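Local coordinates for protein pyruvate formate-lyase 2 (Archaeoglobus fulgidus, PDB 2F3O) that is of unknown function but belongs to the glycyl radical enzymes and probably acts as a lyase, at residues A449-L454 with F641-P646. Residues are numbered along the deposited sequence; the frame is centred on the assembly and turned at random.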
loop_
_atom_site.group_PDB
_atom_site.type_symbol
_atom_site.label_atom_id
_atom_site.label_comp_id
_atom_site.label_asym_id
_atom_site.label_seq_id
_atom_site.Cartn_x
_atom_site.Cartn_y
_atom_site.Cartn_z
ATOM N N ALA A 449 30.210 -1.956 -26.675
ATOM C CA ALA A 449 30.336 -0.859 -25.713
ATOM C C ALA A 449 31.712 -0.239 -25.809
ATOM O O ALA A 449 31.845 0.975 -25.835
ATOM C CB ALA A 449 30.061 -1.327 -24.300
ATOM N N LEU A 450 32.718 -1.103 -25.900
ATOM C CA LEU A 450 34.111 -0.711 -26.061
ATOM C C LEU A 450 34.348 -0.013 -27.392
ATOM O O LEU A 450 35.066 0.981 -27.457
ATOM C CB LEU A 450 34.997 -1.945 -25.963
ATOM C CG LEU A 450 36.456 -1.804 -26.365
ATOM C CD1 LEU A 450 37.215 -1.022 -25.336
ATOM C CD2 LEU A 450 37.026 -3.168 -26.491
ATOM N N GLU A 451 33.732 -0.537 -28.443
ATOM C CA GLU A 451 33.772 0.086 -29.759
ATOM C C GLU A 451 33.234 1.521 -29.684
ATOM O O GLU A 451 33.893 2.441 -30.155
ATOM C CB GLU A 451 32.997 -0.783 -30.762
ATOM C CG GLU A 451 32.964 -0.325 -32.200
ATOM C CD GLU A 451 32.544 -1.446 -33.149
ATOM O OE1 GLU A 451 32.004 -1.178 -34.247
ATOM O OE2 GLU A 451 32.752 -2.621 -32.797
ATOM N N TYR A 452 32.085 1.718 -29.030
ATOM C CA TYR A 452 31.539 3.063 -28.828
ATOM C C TYR A 452 32.464 3.899 -27.941
ATOM O O TYR A 452 32.602 5.115 -28.122
ATOM C CB TYR A 452 30.153 3.014 -28.178
ATOM C CG TYR A 452 29.041 2.374 -28.989
ATOM C CD1 TYR A 452 29.047 2.387 -30.384
ATOM C CD2 TYR A 452 27.950 1.782 -28.347
ATOM C CE1 TYR A 452 27.998 1.801 -31.121
ATOM C CE2 TYR A 452 26.902 1.195 -29.070
ATOM C CZ TYR A 452 26.926 1.211 -30.452
ATOM O OH TYR A 452 25.892 0.613 -31.142
ATOM N N ALA A 453 33.111 3.226 -26.993
ATOM C CA ALA A 453 33.941 3.891 -25.997
ATOM C C ALA A 453 35.216 4.463 -26.584
ATOM O O ALA A 453 35.816 5.369 -25.999
ATOM C CB ALA A 453 34.264 2.964 -24.838
ATOM N N LEU A 454 35.651 3.960 -27.731
ATOM C CA LEU A 454 36.780 4.634 -28.335
ATOM C C LEU A 454 36.499 5.343 -29.652
ATOM O O LEU A 454 37.432 5.812 -30.309
ATOM C CB LEU A 454 38.076 3.797 -28.353
ATOM C CG LEU A 454 38.388 2.422 -28.940
ATOM C CD1 LEU A 454 38.683 1.438 -27.835
ATOM C CD2 LEU A 454 37.351 1.906 -29.915
ATOM N N PHE A 641 29.099 -8.528 -37.005
ATOM C CA PHE A 641 28.891 -7.084 -37.083
ATOM C C PHE A 641 29.680 -6.294 -36.034
ATOM O O PHE A 641 29.403 -5.110 -35.814
ATOM C CB PHE A 641 27.399 -6.755 -36.973
ATOM C CG PHE A 641 26.542 -7.563 -37.890
ATOM C CD1 PHE A 641 26.414 -7.208 -39.212
ATOM C CD2 PHE A 641 25.874 -8.688 -37.430
ATOM C CE1 PHE A 641 25.639 -7.958 -40.060
ATOM C CE2 PHE A 641 25.101 -9.439 -38.272
ATOM C CZ PHE A 641 24.979 -9.077 -39.588
ATOM N N THR A 642 30.646 -6.951 -35.388
ATOM C CA THR A 642 31.601 -6.264 -34.519
ATOM C C THR A 642 32.908 -5.995 -35.278
ATOM O O THR A 642 33.479 -6.903 -35.889
ATOM C CB THR A 642 31.867 -7.051 -33.227
ATOM O OG1 THR A 642 30.641 -7.180 -32.512
ATOM C CG2 THR A 642 32.839 -6.329 -32.326
ATOM N N SER A 643 33.363 -4.739 -35.238
ATOM C CA SER A 643 34.613 -4.337 -35.852
ATOM C C SER A 643 35.810 -4.943 -35.125
ATOM O O SER A 643 35.654 -5.635 -34.107
ATOM C CB SER A 643 34.740 -2.824 -35.807
ATOM O OG SER A 643 35.233 -2.409 -34.547
ATOM N N ALA A 644 37.008 -4.679 -35.652
ATOM C CA ALA A 644 38.231 -5.150 -35.019
ATOM C C ALA A 644 38.424 -4.408 -33.704
ATOM O O ALA A 644 38.104 -3.238 -33.599
ATOM C CB ALA A 644 39.412 -4.948 -35.931
ATOM N N LEU A 645 38.895 -5.110 -32.688
ATOM C CA LEU A 645 39.060 -4.533 -31.362
ATOM C C LEU A 645 40.523 -4.682 -31.018
ATOM O O LEU A 645 41.171 -5.610 -31.506
ATOM C CB LEU A 645 38.244 -5.327 -30.336
ATOM C CG LEU A 645 36.790 -5.626 -30.674
ATOM C CD1 LEU A 645 36.252 -6.671 -29.698
ATOM C CD2 LEU A 645 35.941 -4.343 -30.709
ATOM N N PRO A 646 41.048 -3.802 -30.148
ATOM C CA PRO A 646 42.449 -3.840 -29.761
ATOM C C PRO A 646 43.002 -5.137 -29.156
ATOM O O PRO A 646 44.191 -5.191 -28.898
ATOM C CB PRO A 646 42.536 -2.729 -28.720
ATOM C CG PRO A 646 41.475 -1.792 -29.105
ATOM C CD PRO A 646 40.354 -2.683 -29.485
#
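The carboxylate of E451, on the last turn of helix 447-453, reaches S643 in the loop that follows helix 634-640, a worked example of how one buried acid can tie a helix to a chain without regular structure. The helix comes directly after strand 435-445 of the four-stranded mixed sheet, and the contact lies about 28 Å from the centre of the chain, measured between centres. CG of E451 stands anti to the backbone N (chi1 -178°) and the chain stays extended beyond it, which carries the charge away from the helix. There S643 N donates to E451 OE2 at 3.3 Å, a bent bond (143° at the hydrogen) that arrives on the syn side, 28° out of the carboxylate plane. S643 OG lies closer still, 3.0 Å from E451 OE2, while T642 CG2 approaches the same oxygen at 3.7 Å and L645 CD2 at 4.2 Å. The other oxygen, OE1, takes the salt bridge from K448 and a hydrogen bond from the backbone N of L460; K448 NZ also binds the carbonyl of F641 and so joins acid and loop a second time.

Towards P646 the fit is much looser, although equally buried. L454 CD1 and P646 CG come no closer than 4.5 Å. Helix 545-560 fills in beside L450, L645 and P646, and helix 565-573 touches both L454 and P646. An alanine at E451 would probably leave S643 N without its acceptor and K448 without its carboxylate mate, opening a gap beside S643.

The chemistry thus concentrates at one end: K448 and the two N-H donors would probably offset the nearby carboxylate of D459 and favour an ionised E451, through which the loop backbone is linked to the helix beside looser apolar contacts.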